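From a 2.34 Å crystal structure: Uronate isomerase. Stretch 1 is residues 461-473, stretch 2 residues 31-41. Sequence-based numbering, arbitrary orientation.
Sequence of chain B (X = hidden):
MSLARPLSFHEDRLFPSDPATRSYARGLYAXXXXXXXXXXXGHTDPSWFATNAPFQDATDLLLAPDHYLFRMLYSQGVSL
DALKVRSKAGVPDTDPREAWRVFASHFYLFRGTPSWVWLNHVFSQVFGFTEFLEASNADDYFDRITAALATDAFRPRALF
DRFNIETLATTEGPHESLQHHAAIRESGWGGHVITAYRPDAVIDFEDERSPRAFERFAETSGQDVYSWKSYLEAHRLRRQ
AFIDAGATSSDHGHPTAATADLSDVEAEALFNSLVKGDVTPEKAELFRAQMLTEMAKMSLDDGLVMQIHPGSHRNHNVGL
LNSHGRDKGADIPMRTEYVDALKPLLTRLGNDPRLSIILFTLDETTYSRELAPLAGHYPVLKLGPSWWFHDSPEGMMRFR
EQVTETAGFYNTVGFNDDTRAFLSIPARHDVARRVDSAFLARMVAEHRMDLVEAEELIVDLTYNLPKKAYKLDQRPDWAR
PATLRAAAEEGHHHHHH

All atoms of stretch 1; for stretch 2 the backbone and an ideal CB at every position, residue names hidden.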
# COMPACT_ATOMS: atom_id res chain seq x y z
N LEU B 461 12.53 -2.68 -22.56
CA LEU B 461 11.27 -2.19 -21.97
C LEU B 461 10.40 -1.40 -22.95
O LEU B 461 9.17 -1.54 -22.94
CB LEU B 461 11.57 -1.34 -20.74
CG LEU B 461 11.57 -1.93 -19.32
CD1 LEU B 461 12.11 -3.35 -19.23
CD2 LEU B 461 12.30 -1.01 -18.34
N THR B 462 11.04 -0.59 -23.78
CA THR B 462 10.34 0.27 -24.74
C THR B 462 9.85 -0.50 -25.97
O THR B 462 8.71 -0.33 -26.40
CB THR B 462 11.23 1.46 -25.16
OG1 THR B 462 11.57 2.23 -24.00
CG2 THR B 462 10.52 2.37 -26.16
N TYR B 463 10.72 -1.35 -26.52
CA TYR B 463 10.50 -1.86 -27.87
C TYR B 463 10.49 -3.39 -27.97
O TYR B 463 9.54 -3.97 -28.49
CB TYR B 463 11.52 -1.23 -28.83
CG TYR B 463 11.27 -1.47 -30.31
CD1 TYR B 463 10.48 -0.61 -31.05
CD2 TYR B 463 11.86 -2.56 -30.97
CE1 TYR B 463 10.25 -0.82 -32.41
CE2 TYR B 463 11.65 -2.78 -32.32
CZ TYR B 463 10.84 -1.92 -33.03
OH TYR B 463 10.64 -2.15 -34.37
N ASN B 464 11.56 -4.03 -27.50
CA ASN B 464 11.76 -5.47 -27.72
C ASN B 464 10.84 -6.36 -26.88
O ASN B 464 10.30 -7.34 -27.38
CB ASN B 464 13.21 -5.87 -27.47
CG ASN B 464 14.18 -5.08 -28.31
OD1 ASN B 464 14.13 -5.13 -29.54
ND2 ASN B 464 15.08 -4.34 -27.66
N LEU B 465 10.69 -6.00 -25.60
CA LEU B 465 9.83 -6.73 -24.67
C LEU B 465 8.32 -6.65 -24.94
O LEU B 465 7.65 -7.68 -24.82
CB LEU B 465 10.17 -6.40 -23.20
CG LEU B 465 11.13 -7.33 -22.43
CD1 LEU B 465 12.34 -7.82 -23.22
CD2 LEU B 465 11.57 -6.65 -21.14
N PRO B 466 7.76 -5.46 -25.29
CA PRO B 466 6.37 -5.44 -25.79
C PRO B 466 6.13 -6.28 -27.05
O PRO B 466 5.08 -6.90 -27.20
CB PRO B 466 6.13 -3.96 -26.10
CG PRO B 466 7.09 -3.22 -25.25
CD PRO B 466 8.30 -4.09 -25.19
N LYS B 467 7.11 -6.30 -27.96
CA LYS B 467 7.05 -7.11 -29.17
C LYS B 467 7.05 -8.62 -28.90
O LYS B 467 6.20 -9.33 -29.43
CB LYS B 467 8.20 -6.75 -30.10
CG LYS B 467 7.87 -5.71 -31.13
CD LYS B 467 9.04 -5.56 -32.08
CE LYS B 467 8.58 -5.05 -33.42
NZ LYS B 467 9.67 -5.09 -34.43
N LYS B 468 7.99 -9.10 -28.09
CA LYS B 468 8.06 -10.53 -27.75
C LYS B 468 6.79 -11.01 -27.06
O LYS B 468 6.23 -12.04 -27.44
CB LYS B 468 9.30 -10.86 -26.91
CG LYS B 468 10.47 -11.34 -27.75
CD LYS B 468 11.64 -11.83 -26.89
CE LYS B 468 12.82 -12.21 -27.78
NZ LYS B 468 14.05 -12.54 -27.01
N ALA B 469 6.34 -10.24 -26.07
CA ALA B 469 5.21 -10.62 -25.22
C ALA B 469 3.90 -10.70 -25.97
O ALA B 469 3.08 -11.58 -25.71
CB ALA B 469 5.09 -9.66 -24.06
N TYR B 470 3.72 -9.79 -26.92
CA TYR B 470 2.51 -9.74 -27.74
C TYR B 470 2.69 -10.39 -29.11
O TYR B 470 1.90 -10.15 -30.01
CB TYR B 470 2.03 -8.30 -27.90
CG TYR B 470 1.41 -7.75 -26.65
CD1 TYR B 470 2.18 -7.08 -25.70
CD2 TYR B 470 0.05 -7.92 -26.39
CE1 TYR B 470 1.61 -6.59 -24.53
CE2 TYR B 470 -0.53 -7.44 -25.23
CZ TYR B 470 0.26 -6.77 -24.31
OH TYR B 470 -0.32 -6.29 -23.17
N LYS B 471 3.75 -11.19 -29.25
CA LYS B 471 4.04 -11.97 -30.46
C LYS B 471 3.96 -11.15 -31.76
O LYS B 471 3.40 -11.58 -32.77
CB LYS B 471 3.15 -13.23 -30.52
CG LYS B 471 3.29 -14.16 -29.30
CD LYS B 471 2.26 -15.28 -29.34
CE LYS B 471 2.43 -16.24 -28.17
NZ LYS B 471 1.56 -17.45 -28.29
N LEU B 472 4.55 -9.95 -31.70
CA LEU B 472 4.50 -8.97 -32.78
C LEU B 472 5.72 -9.05 -33.71
O LEU B 472 5.91 -8.18 -34.56
CB LEU B 472 4.39 -7.57 -32.17
CG LEU B 472 3.07 -6.80 -32.17
CD1 LEU B 472 1.86 -7.71 -32.21
CD2 LEU B 472 3.01 -5.93 -30.94
N ASP B 473 6.50 -10.12 -33.56
CA ASP B 473 7.75 -10.30 -34.30
C ASP B 473 7.57 -10.68 -35.77
O ASP B 473 8.49 -10.51 -36.57
CB ASP B 473 8.66 -11.31 -33.58
CG ASP B 473 9.30 -10.73 -32.32
OD1 ASP B 473 9.50 -11.50 -31.35
OD2 ASP B 473 9.60 -9.52 -32.30
N UNK B 31 18.21 7.47 -25.77
CA UNK B 31 18.40 6.17 -26.40
C UNK B 31 17.09 5.56 -26.88
O UNK B 31 17.08 4.56 -27.59
CB UNK B 31 19.09 5.21 -25.42
N UNK B 32 15.98 6.19 -26.50
CA UNK B 32 14.67 5.55 -26.54
C UNK B 32 13.52 6.47 -27.03
O UNK B 32 12.51 5.98 -27.54
CB UNK B 32 14.34 5.03 -25.14
N UNK B 33 13.73 7.79 -26.94
CA UNK B 33 12.68 8.80 -27.22
C UNK B 33 12.11 8.81 -28.63
O UNK B 33 10.98 9.26 -28.85
CB UNK B 33 13.24 10.19 -26.93
N UNK B 34 12.89 8.31 -29.59
CA UNK B 34 12.55 8.38 -31.00
C UNK B 34 12.29 7.01 -31.59
O UNK B 34 12.07 6.89 -32.80
CB UNK B 34 13.67 9.08 -31.78
N UNK B 35 12.31 5.97 -30.75
CA UNK B 35 11.90 4.63 -31.16
C UNK B 35 10.42 4.62 -31.54
O UNK B 35 9.64 5.43 -31.00
CB UNK B 35 12.17 3.62 -30.04
N UNK B 36 10.02 3.73 -32.46
CA UNK B 36 8.60 3.66 -32.83
C UNK B 36 7.71 3.28 -31.66
O UNK B 36 8.14 2.57 -30.74
CB UNK B 36 8.40 2.65 -33.96
N UNK B 37 6.47 3.77 -31.68
CA UNK B 37 5.49 3.45 -30.66
C UNK B 37 4.83 2.09 -30.93
O UNK B 37 4.29 1.85 -32.02
CB UNK B 37 4.43 4.55 -30.59
N UNK B 38 4.92 1.20 -29.96
CA UNK B 38 4.18 -0.07 -30.01
C UNK B 38 3.06 -0.01 -28.98
O UNK B 38 3.30 0.11 -27.77
CB UNK B 38 5.10 -1.27 -29.75
N UNK B 39 1.84 -0.09 -29.49
CA UNK B 39 0.65 0.13 -28.69
C UNK B 39 -0.28 -1.10 -28.75
O UNK B 39 -1.27 -1.11 -29.48
CB UNK B 39 -0.08 1.38 -29.17
N UNK B 40 0.03 -2.14 -27.94
CA UNK B 40 -0.58 -3.46 -28.13
C UNK B 40 -1.95 -3.65 -27.46
O UNK B 40 -2.57 -4.70 -27.65
CB UNK B 40 0.38 -4.53 -27.60
N UNK B 41 -2.42 -2.66 -26.71
CA UNK B 41 -3.77 -2.66 -26.17
C UNK B 41 -4.34 -1.25 -26.06
O UNK B 41 -3.78 -0.39 -25.38
CB UNK B 41 -3.79 -3.34 -24.80

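Position 31 has nothing of stretch 1 within 5.5 Å of its ideal CB, so the visible atoms exclude nothing; the residue is Leu31, which makes no contact here.

At position 32 CA-to-CB points toward the helix, and the ideal CB lies 4.1 Å from Thr462 OG1. That leaves room for a small or medium side chain, either apolar or able to meet the hydroxyl. The deposited Val32 brings its CG1 to 3.5 Å from Thr462 OG1, a packing contact.

Position 33 points away and position 34 is out of reach, so many side chains would suit. They are Lys33 and Asp34, inside a type I turn closed by a hydrogen bond from the N of position 35 to Val32 O at 3.2 Å.

Position 35 turns back toward stretch 1: its ideal CB is 4.4 Å from Thr462 CG2 and 4.7 Å from Tyr463 CD1. Two carbon neighbours favour an apolar group, from alanine to leucine or methionine. Leu35 sets its CD1 4.0 Å from Thr462 CG2 and 4.1 Å from Tyr463 CB.

Position 36 points sideways, 4.2 Å from Tyr463 CE1 at the ideal CB. Its phi/psi of -62/150 would accept proline as well as other apolar residues. Pro36 is found, its CD 3.7 Å from Tyr463 CE1.

Positions 37 and 39 point away, as alternation along a strand predicts, and stretch 1 cannot select their side chains; they are Ile37 and Ser39.

Between them, position 38 points toward stretch 1. The ideal CB sees Pro466 CB at 4.7 Å, Thr462 O at 5.0 Å and Leu472 CD2 at 5.2 Å, distances that leave space for a sizeable apolar side chain: leucine, isoleucine or methionine. Ile38 buries 108 Å², the largest share in this stretch. From chi1 m and chi2 t, its CD1 reaches over a face of the Tyr463 ring, 3.9 Å from the centroid and 28° off the normal, and also lies 3.7 Å from Lys467 CG. Its CG2 meets Leu472 CD2 at 3.8 Å and Pro466 CB at 4.3 Å. Lys467 NZ donates to Tyr463 OH at 3.1 Å, linking two residues that Ile38 touches.

At position 40 the ideal CB is already 3.5 Å from Tyr470 CG, so a compact apolar residue fits; phi of -85° is compatible with proline. In Pro40, CB stands 3.5 Å from the Tyr470 ring centroid, 9° off its normal, a CH-pi contact over the face.

At position 41 CA-to-CB points sideways and the ideal CB is 4.8 Å from Tyr470 OH, a weak constraint that polar, aromatic or aliphatic side chains could all meet. It is His41, whose ring leads away and is hydrogen-bonded elsewhere in the structure.

Stretch 2 31-41: LVKDLPIISPH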
# COMPACT_ATOMS: atom_id res chain seq x y z
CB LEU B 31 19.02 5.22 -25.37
CG LEU B 31 20.34 4.52 -25.64
CD1 LEU B 31 21.48 5.51 -25.63
CD2 LEU B 31 20.53 3.49 -24.56
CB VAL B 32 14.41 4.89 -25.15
CG1 VAL B 32 13.10 5.28 -24.53
CG2 VAL B 32 14.60 3.39 -25.23
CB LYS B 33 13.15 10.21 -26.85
CG LYS B 33 14.24 10.81 -27.74
CD LYS B 33 14.74 12.12 -27.17
CE LYS B 33 16.08 12.51 -27.78
NZ LYS B 33 16.85 13.43 -26.89
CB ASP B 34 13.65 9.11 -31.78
CG ASP B 34 13.65 10.61 -31.54
OD1 ASP B 34 12.57 11.23 -31.63
OD2 ASP B 34 14.73 11.17 -31.27
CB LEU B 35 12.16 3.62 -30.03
CG LEU B 35 13.58 3.10 -29.82
CD1 LEU B 35 13.64 2.22 -28.60
CD2 LEU B 35 14.09 2.34 -31.04
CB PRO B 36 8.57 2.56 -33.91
CG PRO B 36 9.97 2.50 -34.43
CD PRO B 36 10.82 2.76 -33.23
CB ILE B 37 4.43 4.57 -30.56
CG1 ILE B 37 5.05 5.84 -29.96
CG2 ILE B 37 3.23 4.13 -29.72
CD1 ILE B 37 4.24 7.10 -30.18
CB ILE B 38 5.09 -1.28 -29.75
CG1 ILE B 38 6.16 -1.36 -30.84
CG2 ILE B 38 4.28 -2.57 -29.72
CD1 ILE B 38 7.37 -2.13 -30.41
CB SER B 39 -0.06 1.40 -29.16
OG SER B 39 -1.17 1.69 -28.35
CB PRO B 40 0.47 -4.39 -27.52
CG PRO B 40 1.17 -3.57 -26.49
CD PRO B 40 0.95 -2.12 -26.79
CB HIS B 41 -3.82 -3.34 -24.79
CG HIS B 41 -5.20 -3.46 -24.23
ND1 HIS B 41 -5.61 -2.74 -23.13
CD2 HIS B 41 -6.26 -4.20 -24.62
CE1 HIS B 41 -6.87 -3.04 -22.86
NE2 HIS B 41 -7.29 -3.92 -23.75
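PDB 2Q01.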